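Local coordinates for odorant binding protein, antennal (Anopheles gambiae, PDB 3R1P), which probably binds hydrophobic odorant molecules in the mosquito antenna, and in this crystal holds a palmitic acid within an all-helical fold, at residues A[100-103]-A[104-108]; A[32-36]-A[37-41]; A[110-113]-A[114-118]. All blocks are in the same frame, centred on the assembly; numbering follows the deposited sequence.

Interaction 1 (A[100-103]-A[104-108]); sequences CETA and YETVK. With PLM (palmitic acid), chain G.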
ATOM      1  N   CYS A 100       2.752  -2.184   9.786  1.00 21.98           N
ATOM      2  CA  CYS A 100       2.280  -2.992   8.666  1.00 22.45           C
ATOM      3  C   CYS A 100       0.775  -3.198   8.721  1.00 23.06           C
ATOM      4  O   CYS A 100       0.127  -3.116   7.678  1.00 22.09           O
ATOM      5  CB  CYS A 100       3.039  -4.312   8.600  1.00 24.54           C
ATOM      6  SG  CYS A 100       4.833  -4.102   8.674  1.00 29.35           S
ATOM      7  N   GLU A 101       0.215  -3.421   9.921  1.00 19.00           N
ATOM      8  CA  GLU A 101      -1.236  -3.569  10.102  1.00 19.14           C
ATOM      9  C   GLU A 101      -1.951  -2.238   9.809  1.00 21.93           C
ATOM     10  O   GLU A 101      -3.016  -2.243   9.191  1.00 21.49           O
ATOM     11  CB  GLU A 101      -1.573  -4.060  11.516  1.00 20.66           C
ATOM     12  CG  GLU A 101      -1.164  -5.504  11.777  1.00 31.55           C
ATOM     13  CD  GLU A 101      -1.890  -6.607  11.018  1.00 54.69           C
ATOM     14  OE1 GLU A 101      -2.867  -6.328  10.280  1.00 37.42           O
ATOM     15  OE2 GLU A 101      -1.494  -7.778  11.213  1.00 54.69           O
ATOM     16  N   THR A 102      -1.337  -1.103  10.204  1.00 16.25           N
ATOM     17  CA  THR A 102      -1.896   0.235   9.949  1.00 14.95           C
ATOM     18  C   THR A 102      -2.039   0.466   8.436  1.00 18.74           C
ATOM     19  O   THR A 102      -3.089   0.926   7.989  1.00 17.70           O
ATOM     20  CB  THR A 102      -1.034   1.327  10.636  1.00 16.75           C
ATOM     21  OG1 THR A 102      -1.069   1.146  12.054  1.00 18.28           O
ATOM     22  CG2 THR A 102      -1.498   2.745  10.297  1.00 15.77           C
ATOM     23  N   ALA A 103      -0.982   0.141   7.650  1.00 18.24           N
ATOM     24  CA  ALA A 103      -0.988   0.326   6.192  1.00 19.54           C
ATOM     25  C   ALA A 103      -1.997  -0.592   5.511  1.00 23.52           C
ATOM     26  O   ALA A 103      -2.732  -0.138   4.621  1.00 21.40           O
ATOM     27  CB  ALA A 103       0.400   0.099   5.616  1.00 20.66           C
ATOM     28  N   TYR A 104      -2.039  -1.873   5.937  1.00 20.56           N
ATOM     29  CA  TYR A 104      -2.997  -2.843   5.420  1.00 20.65           C
ATOM     30  C   TYR A 104      -4.443  -2.393   5.676  1.00 24.68           C
ATOM     31  O   TYR A 104      -5.248  -2.382   4.739  1.00 25.49           O
ATOM     32  CB  TYR A 104      -2.746  -4.238   6.022  1.00 22.50           C
ATOM     33  CG  TYR A 104      -3.839  -5.231   5.687  1.00 24.52           C
ATOM     34  CD1 TYR A 104      -3.900  -5.838   4.429  1.00 27.12           C
ATOM     35  CD2 TYR A 104      -4.822  -5.554   6.617  1.00 24.95           C
ATOM     36  CE1 TYR A 104      -4.917  -6.739   4.111  1.00 28.76           C
ATOM     37  CE2 TYR A 104      -5.844  -6.450   6.307  1.00 25.84           C
ATOM     38  CZ  TYR A 104      -5.881  -7.047   5.057  1.00 35.12           C
ATOM     39  OH  TYR A 104      -6.897  -7.917   4.749  1.00 37.35           O
ATOM     40  N   GLU A 105      -4.773  -2.051   6.934  1.00 20.96           N
ATOM     41  CA  GLU A 105      -6.116  -1.612   7.317  1.00 21.52           C
ATOM     42  C   GLU A 105      -6.542  -0.344   6.583  1.00 24.56           C
ATOM     43  O   GLU A 105      -7.719  -0.204   6.248  1.00 24.50           O
ATOM     44  CB  GLU A 105      -6.240  -1.416   8.827  1.00 22.88           C
ATOM     45  CG  GLU A 105      -6.292  -2.708   9.629  1.00 31.25           C
ATOM     46  CD  GLU A 105      -6.582  -2.516  11.109  1.00 45.07           C
ATOM     47  OE1 GLU A 105      -7.207  -1.494  11.479  1.00 37.25           O
ATOM     48  OE2 GLU A 105      -6.206  -3.410  11.902  1.00 41.84           O
ATOM     49  N   THR A 106      -5.592   0.571   6.324  1.00 18.85           N
ATOM     50  CA  THR A 106      -5.889   1.817   5.599  1.00 17.93           C
ATOM     51  C   THR A 106      -6.305   1.483   4.144  1.00 19.92           C
ATOM     52  O   THR A 106      -7.311   2.009   3.662  1.00 17.80           O
ATOM     53  CB  THR A 106      -4.705   2.814   5.692  1.00 17.40           C
ATOM     54  OG1 THR A 106      -4.431   3.113   7.058  1.00 17.07           O
ATOM     55  CG2 THR A 106      -4.955   4.109   4.918  1.00 15.06           C
ATOM     56  N   VAL A 107      -5.532   0.604   3.462  1.00 16.74           N
ATOM     57  CA  VAL A 107      -5.811   0.171   2.081  1.00 16.80           C
ATOM     58  C   VAL A 107      -7.168  -0.557   2.003  1.00 21.16           C
ATOM     59  O   VAL A 107      -7.973  -0.246   1.124  1.00 19.49           O
ATOM     60  CB  VAL A 107      -4.637  -0.633   1.470  1.00 21.30           C
ATOM     61  CG1 VAL A 107      -5.014  -1.297   0.145  1.00 21.10           C
ATOM     62  CG2 VAL A 107      -3.434   0.273   1.276  1.00 20.77           C
ATOM     63  N   LYS A 108      -7.432  -1.470   2.954  1.00 18.64           N
ATOM     64  CA  LYS A 108      -8.707  -2.203   3.054  1.00 19.40           C
ATOM     65  C   LYS A 108      -9.891  -1.244   3.157  1.00 24.32           C
ATOM     66  O   LYS A 108     -10.901  -1.440   2.485  1.00 25.61           O
ATOM     67  CB  LYS A 108      -8.693  -3.156   4.265  1.00 21.07           C
ATOM     68  CG  LYS A 108      -7.906  -4.446   4.021  1.00 37.75           C
ATOM     69  CD  LYS A 108      -8.499  -5.371   2.923  1.00 45.19           C
ATOM     70  CE  LYS A 108      -9.838  -6.002   3.277  1.00 50.10           C
ATOM     71  NZ  LYS A 108      -9.747  -6.949   4.432  1.00 59.00           N
TER
HETATM   72  C1  PLM G 128       4.683   8.514  -8.973  1.00 83.88           C
HETATM   73  O1  PLM G 128       4.955   9.160 -10.010  1.00 75.15           O
HETATM   74  O2  PLM G 128       5.094   8.872  -7.845  1.00 76.33           O
HETATM   75  C2  PLM G 128       3.830   7.264  -9.110  1.00 75.17           C
HETATM   76  C3  PLM G 128       3.628   6.532  -7.779  1.00 62.13           C
HETATM   77  C4  PLM G 128       2.392   5.630  -7.789  1.00 61.37           C
HETATM   78  C5  PLM G 128       2.517   4.488  -6.777  1.00 68.03           C
HETATM   79  C6  PLM G 128       1.245   4.291  -5.951  1.00 63.78           C
HETATM   80  C7  PLM G 128       1.500   3.423  -4.718  1.00 64.24           C
HETATM   81  C8  PLM G 128       0.302   3.420  -3.772  1.00 62.99           C
HETATM   82  C9  PLM G 128      -0.032   2.019  -3.263  1.00 69.02           C
HETATM   83  CA  PLM G 128      -1.428   1.979  -2.646  1.00 50.43           C
HETATM   84  CB  PLM G 128      -1.874   0.554  -2.336  1.00 55.83           C
HETATM   85  CC  PLM G 128      -2.446  -0.122  -3.577  1.00 59.09           C
HETATM   86  CD  PLM G 128      -3.561  -1.109  -3.237  1.00 66.02           C
HETATM   87  CE  PLM G 128      -3.079  -2.457  -2.696  1.00 64.49           C
HETATM   88  CF  PLM G 128      -1.595  -2.745  -2.924  1.00 61.08           C
HETATM   89  CG  PLM G 128      -1.339  -3.261  -4.325  1.00 50.82           C

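Interaction 2 (A[32-36]-A[37-41]); sequences LRTCL and DGTVP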
ATOM      1  N   LEU A  32       2.453 -11.029  -3.177  1.00 33.84           N
ATOM      2  CA  LEU A  32       1.974  -9.754  -3.721  1.00 33.11           C
ATOM      3  C   LEU A  32       1.037  -9.946  -4.907  1.00 35.47           C
ATOM      4  O   LEU A  32       0.046  -9.219  -5.024  1.00 33.39           O
ATOM      5  CB  LEU A  32       3.154  -8.859  -4.117  1.00 33.11           C
ATOM      6  CG  LEU A  32       4.135  -8.501  -3.000  1.00 37.05           C
ATOM      7  CD1 LEU A  32       5.288  -7.729  -3.552  1.00 36.99           C
ATOM      8  CD2 LEU A  32       3.443  -7.728  -1.879  1.00 36.54           C
ATOM      9  N   ARG A  33       1.333 -10.960  -5.748  1.00 32.06           N
ATOM     10  CA  ARG A  33       0.569 -11.326  -6.947  1.00 31.26           C
ATOM     11  C   ARG A  33      -0.883 -11.701  -6.698  1.00 33.94           C
ATOM     12  O   ARG A  33      -1.662 -11.798  -7.652  1.00 33.07           O
ATOM     13  CB  ARG A  33       1.295 -12.391  -7.753  1.00 31.35           C
ATOM     14  CG  ARG A  33       2.247 -11.727  -8.715  1.00 42.35           C
ATOM     15  CD  ARG A  33       2.755 -12.710  -9.720  1.00 52.23           C
ATOM     16  NE  ARG A  33       3.208 -12.072 -10.962  1.00 61.56           N
ATOM     17  CZ  ARG A  33       2.809 -12.417 -12.184  1.00 75.70           C
ATOM     18  NH1 ARG A  33       1.877 -13.351 -12.348  1.00 55.76           N
ATOM     19  NH2 ARG A  33       3.315 -11.810 -13.250  1.00 65.56           N
ATOM     20  N   THR A  34      -1.263 -11.842  -5.404  1.00 30.79           N
ATOM     21  CA  THR A  34      -2.645 -12.105  -4.988  1.00 30.37           C
ATOM     22  C   THR A  34      -3.517 -10.905  -5.366  1.00 31.46           C
ATOM     23  O   THR A  34      -4.719 -11.067  -5.529  1.00 31.24           O
ATOM     24  CB  THR A  34      -2.755 -12.418  -3.490  1.00 38.65           C
ATOM     25  OG1 THR A  34      -2.240 -11.322  -2.731  1.00 37.34           O
ATOM     26  CG2 THR A  34      -2.079 -13.718  -3.103  1.00 37.82           C
ATOM     27  N   CYS A  35      -2.902  -9.713  -5.551  1.00 26.39           N
ATOM     28  CA  CYS A  35      -3.594  -8.484  -5.956  1.00 24.90           C
ATOM     29  C   CYS A  35      -4.220  -8.541  -7.364  1.00 27.39           C
ATOM     30  O   CYS A  35      -5.081  -7.716  -7.670  1.00 26.83           O
ATOM     31  CB  CYS A  35      -2.692  -7.255  -5.784  1.00 24.59           C
ATOM     32  SG  CYS A  35      -1.231  -7.203  -6.871  1.00 29.05           S
ATOM     33  N   LEU A  36      -3.753  -9.469  -8.242  1.00 23.73           N
ATOM     34  CA  LEU A  36      -4.205  -9.589  -9.635  1.00 23.47           C
ATOM     35  C   LEU A  36      -5.708  -9.809  -9.845  1.00 26.02           C
ATOM     36  O   LEU A  36      -6.224  -9.456 -10.906  1.00 26.27           O
ATOM     37  CB  LEU A  36      -3.342 -10.564 -10.463  1.00 23.40           C
ATOM     38  CG  LEU A  36      -1.905 -10.128 -10.778  1.00 27.70           C
ATOM     39  CD1 LEU A  36      -1.082 -11.299 -11.307  1.00 27.40           C
ATOM     40  CD2 LEU A  36      -1.876  -8.963 -11.775  1.00 31.01           C
ATOM     41  N   ASP A  37      -6.406 -10.339  -8.822  1.00 21.55           N
ATOM     42  CA  ASP A  37      -7.860 -10.546  -8.833  1.00 21.80           C
ATOM     43  C   ASP A  37      -8.597  -9.480  -7.978  1.00 26.54           C
ATOM     44  O   ASP A  37      -9.808  -9.579  -7.771  1.00 25.49           O
ATOM     45  CB  ASP A  37      -8.202 -11.981  -8.371  1.00 23.56           C
ATOM     46  CG  ASP A  37      -7.907 -12.345  -6.931  1.00 32.76           C
ATOM     47  OD1 ASP A  37      -7.474 -11.463  -6.171  1.00 34.43           O
ATOM     48  OD2 ASP A  37      -8.106 -13.513  -6.567  1.00 35.36           O
ATOM     49  N   GLY A  38      -7.852  -8.481  -7.501  1.00 23.27           N
ATOM     50  CA  GLY A  38      -8.389  -7.392  -6.688  1.00 23.00           C
ATOM     51  C   GLY A  38      -8.284  -7.580  -5.188  1.00 26.61           C
ATOM     52  O   GLY A  38      -8.747  -6.722  -4.433  1.00 25.51           O
ATOM     53  N   THR A  39      -7.687  -8.695  -4.732  1.00 23.10           N
ATOM     54  CA  THR A  39      -7.562  -8.915  -3.286  1.00 22.95           C
ATOM     55  C   THR A  39      -6.379  -8.137  -2.702  1.00 25.61           C
ATOM     56  O   THR A  39      -5.293  -8.157  -3.275  1.00 23.74           O
ATOM     57  CB  THR A  39      -7.460 -10.404  -2.940  1.00 37.12           C
ATOM     58  OG1 THR A  39      -6.368 -10.979  -3.622  1.00 45.21           O
ATOM     59  CG2 THR A  39      -8.723 -11.190  -3.261  1.00 35.66           C
ATOM     60  N   VAL A  40      -6.582  -7.462  -1.557  1.00 23.83           N
ATOM     61  CA  VAL A  40      -5.478  -6.760  -0.898  1.00 23.54           C
ATOM     62  C   VAL A  40      -4.620  -7.862  -0.248  1.00 30.33           C
ATOM     63  O   VAL A  40      -5.170  -8.664   0.510  1.00 30.26           O
ATOM     64  CB  VAL A  40      -5.937  -5.694   0.129  1.00 26.62           C
ATOM     65  CG1 VAL A  40      -4.731  -5.055   0.830  1.00 25.76           C
ATOM     66  CG2 VAL A  40      -6.795  -4.627  -0.547  1.00 26.11           C
ATOM     67  N   PRO A  41      -3.314  -7.977  -0.604  1.00 29.04           N
ATOM     68  CA  PRO A  41      -2.481  -9.061  -0.035  1.00 29.86           C
ATOM     69  C   PRO A  41      -2.490  -9.093   1.494  1.00 34.54           C
ATOM     70  O   PRO A  41      -2.439  -8.037   2.133  1.00 32.83           O
ATOM     71  CB  PRO A  41      -1.099  -8.796  -0.626  1.00 31.85           C
ATOM     72  CG  PRO A  41      -1.356  -8.001  -1.867  1.00 35.96           C
ATOM     73  CD  PRO A  41      -2.529  -7.132  -1.529  1.00 31.14           C
TER
HETATM   74  O   HOH W   1      -6.116 -13.691  -4.408  1.00 32.86           O

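Interaction 3 (A[110-113]-A[114-118]); sequences YFNA and HDEVI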
ATOM      1  N   TYR A 110      -9.867   2.240   2.364  1.00 25.95           N
ATOM      2  CA  TYR A 110      -9.871   3.179   1.240  1.00 27.17           C
ATOM      3  C   TYR A 110     -10.044   2.593  -0.159  1.00 32.94           C
ATOM      4  O   TYR A 110     -10.819   3.134  -0.946  1.00 31.76           O
ATOM      5  CB  TYR A 110      -8.653   4.104   1.322  1.00 28.70           C
ATOM      6  CG  TYR A 110      -8.808   5.385   0.538  1.00 31.03           C
ATOM      7  CD1 TYR A 110      -9.714   6.367   0.936  1.00 33.26           C
ATOM      8  CD2 TYR A 110      -8.033   5.629  -0.592  1.00 32.11           C
ATOM      9  CE1 TYR A 110      -9.877   7.543   0.204  1.00 34.86           C
ATOM     10  CE2 TYR A 110      -8.164   6.816  -1.316  1.00 33.16           C
ATOM     11  CZ  TYR A 110      -9.074   7.780  -0.903  1.00 42.68           C
ATOM     12  OH  TYR A 110      -9.209   8.956  -1.611  1.00 47.57           O
ATOM     13  N   PHE A 111      -9.295   1.529  -0.484  1.00 31.72           N
ATOM     14  CA  PHE A 111      -9.375   0.872  -1.792  1.00 33.16           C
ATOM     15  C   PHE A 111     -10.255  -0.377  -1.691  1.00 40.61           C
ATOM     16  O   PHE A 111      -9.785  -1.499  -1.848  1.00 40.09           O
ATOM     17  CB  PHE A 111      -7.969   0.582  -2.372  1.00 34.55           C
ATOM     18  CG  PHE A 111      -7.088   1.807  -2.479  1.00 36.07           C
ATOM     19  CD1 PHE A 111      -6.029   2.002  -1.601  1.00 39.46           C
ATOM     20  CD2 PHE A 111      -7.342   2.787  -3.434  1.00 38.37           C
ATOM     21  CE1 PHE A 111      -5.214   3.136  -1.704  1.00 40.49           C
ATOM     22  CE2 PHE A 111      -6.535   3.927  -3.526  1.00 41.42           C
ATOM     23  CZ  PHE A 111      -5.471   4.089  -2.669  1.00 39.73           C
ATOM     24  N   ASN A 112     -11.543  -0.160  -1.384  1.00 40.64           N
ATOM     25  CA  ASN A 112     -12.537  -1.221  -1.206  1.00 42.04           C
ATOM     26  C   ASN A 112     -13.024  -1.840  -2.525  1.00 48.05           C
ATOM     27  O   ASN A 112     -13.431  -3.004  -2.529  1.00 48.63           O
ATOM     28  CB  ASN A 112     -13.717  -0.729  -0.354  1.00 44.12           C
ATOM     29  CG  ASN A 112     -14.303   0.602  -0.779  1.00 66.55           C
ATOM     30  OD1 ASN A 112     -14.383   0.943  -1.966  1.00 59.82           O
ATOM     31  ND2 ASN A 112     -14.681   1.405   0.195  1.00 59.54           N
ATOM     32  N   ALA A 113     -12.997  -1.061  -3.632  1.00 44.74           N
ATOM     33  CA  ALA A 113     -13.418  -1.527  -4.957  1.00 44.66           C
ATOM     34  C   ALA A 113     -12.319  -2.356  -5.617  1.00 48.52           C
ATOM     35  O   ALA A 113     -11.148  -1.981  -5.567  1.00 47.57           O
ATOM     36  CB  ALA A 113     -13.802  -0.352  -5.846  1.00 45.34           C
ATOM     37  N   HIS A 114     -12.703  -3.497  -6.215  1.00 46.12           N
ATOM     38  CA  HIS A 114     -11.798  -4.437  -6.888  1.00 45.95           C
ATOM     39  C   HIS A 114     -10.966  -3.789  -7.997  1.00 47.03           C
ATOM     40  O   HIS A 114      -9.771  -4.073  -8.097  1.00 45.59           O
ATOM     41  CB  HIS A 114     -12.582  -5.634  -7.445  1.00 47.46           C
ATOM     42  CG  HIS A 114     -12.840  -6.707  -6.441  1.00 51.73           C
ATOM     43  ND1 HIS A 114     -13.859  -6.601  -5.516  1.00 54.32           N
ATOM     44  CD2 HIS A 114     -12.213  -7.893  -6.269  1.00 53.83           C
ATOM     45  CE1 HIS A 114     -13.816  -7.715  -4.806  1.00 54.03           C
ATOM     46  NE2 HIS A 114     -12.843  -8.525  -5.225  1.00 53.96           N
ATOM     47  N   ASP A 115     -11.601  -2.903  -8.801  1.00 42.39           N
ATOM     48  CA  ASP A 115     -11.008  -2.171  -9.924  1.00 42.14           C
ATOM     49  C   ASP A 115      -9.817  -1.304  -9.501  1.00 43.09           C
ATOM     50  O   ASP A 115      -8.821  -1.249 -10.233  1.00 42.02           O
ATOM     51  CB  ASP A 115     -12.066  -1.298 -10.628  1.00 45.16           C
ATOM     52  CG  ASP A 115     -13.316  -2.055 -11.039  1.00 62.35           C
ATOM     53  OD1 ASP A 115     -13.493  -2.295 -12.262  1.00 63.57           O
ATOM     54  OD2 ASP A 115     -14.115  -2.416 -10.141  1.00 70.70           O
ATOM     55  N   GLU A 116      -9.913  -0.628  -8.343  1.00 37.55           N
ATOM     56  CA  GLU A 116      -8.814   0.210  -7.856  1.00 36.56           C
ATOM     57  C   GLU A 116      -7.607  -0.606  -7.438  1.00 37.04           C
ATOM     58  O   GLU A 116      -6.495  -0.273  -7.854  1.00 38.00           O
ATOM     59  CB  GLU A 116      -9.235   1.227  -6.781  1.00 38.30           C
ATOM     60  CG  GLU A 116     -10.221   0.723  -5.739  1.00 49.83           C
ATOM     61  CD  GLU A 116     -11.101   1.781  -5.117  1.00 67.73           C
ATOM     62  OE1 GLU A 116     -11.175   2.906  -5.664  1.00 64.89           O
ATOM     63  OE2 GLU A 116     -11.754   1.480  -4.091  1.00 58.06           O
ATOM     64  N   VAL A 117      -7.832  -1.706  -6.676  1.00 30.37           N
ATOM     65  CA  VAL A 117      -6.747  -2.606  -6.263  1.00 28.40           C
ATOM     66  C   VAL A 117      -6.010  -3.136  -7.516  1.00 29.22           C
ATOM     67  O   VAL A 117      -4.785  -3.048  -7.571  1.00 26.46           O
ATOM     68  CB  VAL A 117      -7.220  -3.740  -5.308  1.00 31.78           C
ATOM     69  CG1 VAL A 117      -6.082  -4.684  -4.936  1.00 31.01           C
ATOM     70  CG2 VAL A 117      -7.855  -3.166  -4.041  1.00 31.98           C
ATOM     71  N   ILE A 118      -6.765  -3.630  -8.527  1.00 24.67           N
ATOM     72  CA  ILE A 118      -6.226  -4.177  -9.781  1.00 23.96           C
ATOM     73  C   ILE A 118      -5.332  -3.165 -10.536  1.00 27.55           C
ATOM     74  O   ILE A 118      -4.237  -3.524 -10.968  1.00 26.01           O
ATOM     75  CB  ILE A 118      -7.356  -4.796 -10.671  1.00 26.99           C
ATOM     76  CG1 ILE A 118      -7.943  -6.060 -10.008  1.00 27.50           C
ATOM     77  CG2 ILE A 118      -6.847  -5.134 -12.077  1.00 27.39           C
ATOM     78  CD1 ILE A 118      -9.263  -6.634 -10.652  1.00 30.42           C
TER

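Interaction 1 (A[100-103]-A[104-108])
T106 reaches back one helical turn and grips the carbonyl of T102 with two donors. Its OG1 lies 2.7 Å from T102 O and donates to it, while the routine backbone bond runs from T106 N to the same oxygen; the two donors meet T102 O from opposite faces of its carbonyl plane. With OG1 beside its own backbone N (chi1 -59°), the T106 hydroxyl is folded against the helix, and this buried polar group is satisfied locally. One residue earlier, E105 CB and CG both lie against E101 O, CG at 3.3 Å, before the chain runs out extended. V107 faces the other way: its CG2 rests 3.4 Å from A103 O, and its CG1 touches CE of the palmitic acid at 3.6 Å. Segments 100-103 and 104-108 are consecutive turns of helix 99-110, part of the all-helical PBP/GOBP fold, so one turn spacing brings these groups together while V107 lines the site where the palmitic acid is bound in this crystal. A103 and V107 also pack on I50 and F54 of helix 44-56. Y104 is overlaid by K108, whose CG stands 3.4 Å above one ring face, offset toward the rim, and whose NZ donates to Y104 OH at 3.0 Å. K47 makes a cation-pi contact with Y104 and a salt bridge with E101 OE1, which probably eases the like charges of E101 and E105, OE1 to OE2 4.7 Å apart. C100 is disulfide-bonded to C48, and T102 OG1 is hydrogen-bonded to T96 and to D98 O.

Interaction 2 (A[32-36]-A[37-41])
D37 folds back over T34, and its carboxylate organises the turn that carries the chain from segment 32-36 into 37-41. From CB, a chi1 of 67° sets CG between the backbone N and the carbonyl carbon and swings the carboxylate toward the T34 carbonyl. OD1 accepts from T39 N at 3.1 Å, met nearly along its C-O bond, and T39 OG1 lies 2.8 Å from the same OD1. The hydroxyl is thus lodged beside two acceptors, since T34 O is also close to T39 OG1. T34 O and D37 OD1 themselves are both acceptors and do not bond to each other. At the tip, OD2 takes a hydrogen bond from a water at 2.9 Å, and this water also donates to T34 O, bridging the carboxylate to the backbone. Next along the chain, G38 N donates to C35 O at 2.9 Å from above the carbonyl plane, 60° out of it; G38 has a phi of 95°, at which a CB would be jammed against the carbonyl oxygen of D37. Further on, C35 CA makes a CA-H...O contact with T39 O at 3.2 Å, and P41 crosses T34, its CB 3.5 Å from T34 OG1, a hydroxyl also bonded to Q31 O. P41 CG lies 4.2 Å from C35 CB. C35 itself is disulfide-bonded to C121 of helix 114-125 and comes to about 4 Å from the palmitic acid. Residues 35-38 form a type I beta turn and D37 to T39 an Asx turn, which together lead the chain from helix 29-32 toward helix 44-56.

Interaction 3 (A[110-113]-A[114-118])
A capping interaction at the start of helix 114-125 joins A113, the N-cap residue, to E116 three positions on: the glutamate carboxylate accepts from the N-cap backbone N-H, which is the N3 half of a capping box, A113 having no polar side-chain atom to return the bond. E116 OE2 lies 2.9 Å from A113 N with an N-H...O angle of 156°, and is met on its anti side, 32° out of the carboxylate plane. The E116 chain can get there because chi1 (40°) places CG between the backbone N and the carbonyl carbon, after which it runs extended back along the preceding loop. On the way E116 CD passes 3.5 Å from A113 CB. N112 N is also near OE2, at 3.2 Å, but its angle is too poor for a bond. The apolar side of the turn is built by F111, whose ring stands nearly perpendicular to the E116 carboxylate and has its CD2 4.1 Å from E116 CB. F111 also meets F120 edge-to-face and lies about 4 Å from the palmitic acid, so the connection between helix 99-110 and helix 114-125 carries a residue of the lipid surroundings. Y110 CD2 stands above one face of the F111 ring, toward its rim, and Y110 OH is bonded to T88 OG1. The next residue after E116, V117, packs against the loop, CG2 3.4 Å from F111 O and 4.1 Å from F111 CB.

In the fold
Interaction 2 meets both of the others. Its centre is about 14 Å from that of interaction 1, where Y104 CE1 touches P41 O at 3.4 Å and V107 CG1 meets V40 CG1 at 3.8 Å, so V40 packs against helix 99-110. It is about 10 Å, centre to centre, from interaction 3: G38 packs against the start of helix 114-125, its N 3.5 Å from I118 CG1, and D37 O is 3.3 Å from H114 CD2. Interactions 1 and 3, with centres about 13 Å apart, follow each other along the chain. All three approach the palmitic acid, through V107, C35 and F111 respectively.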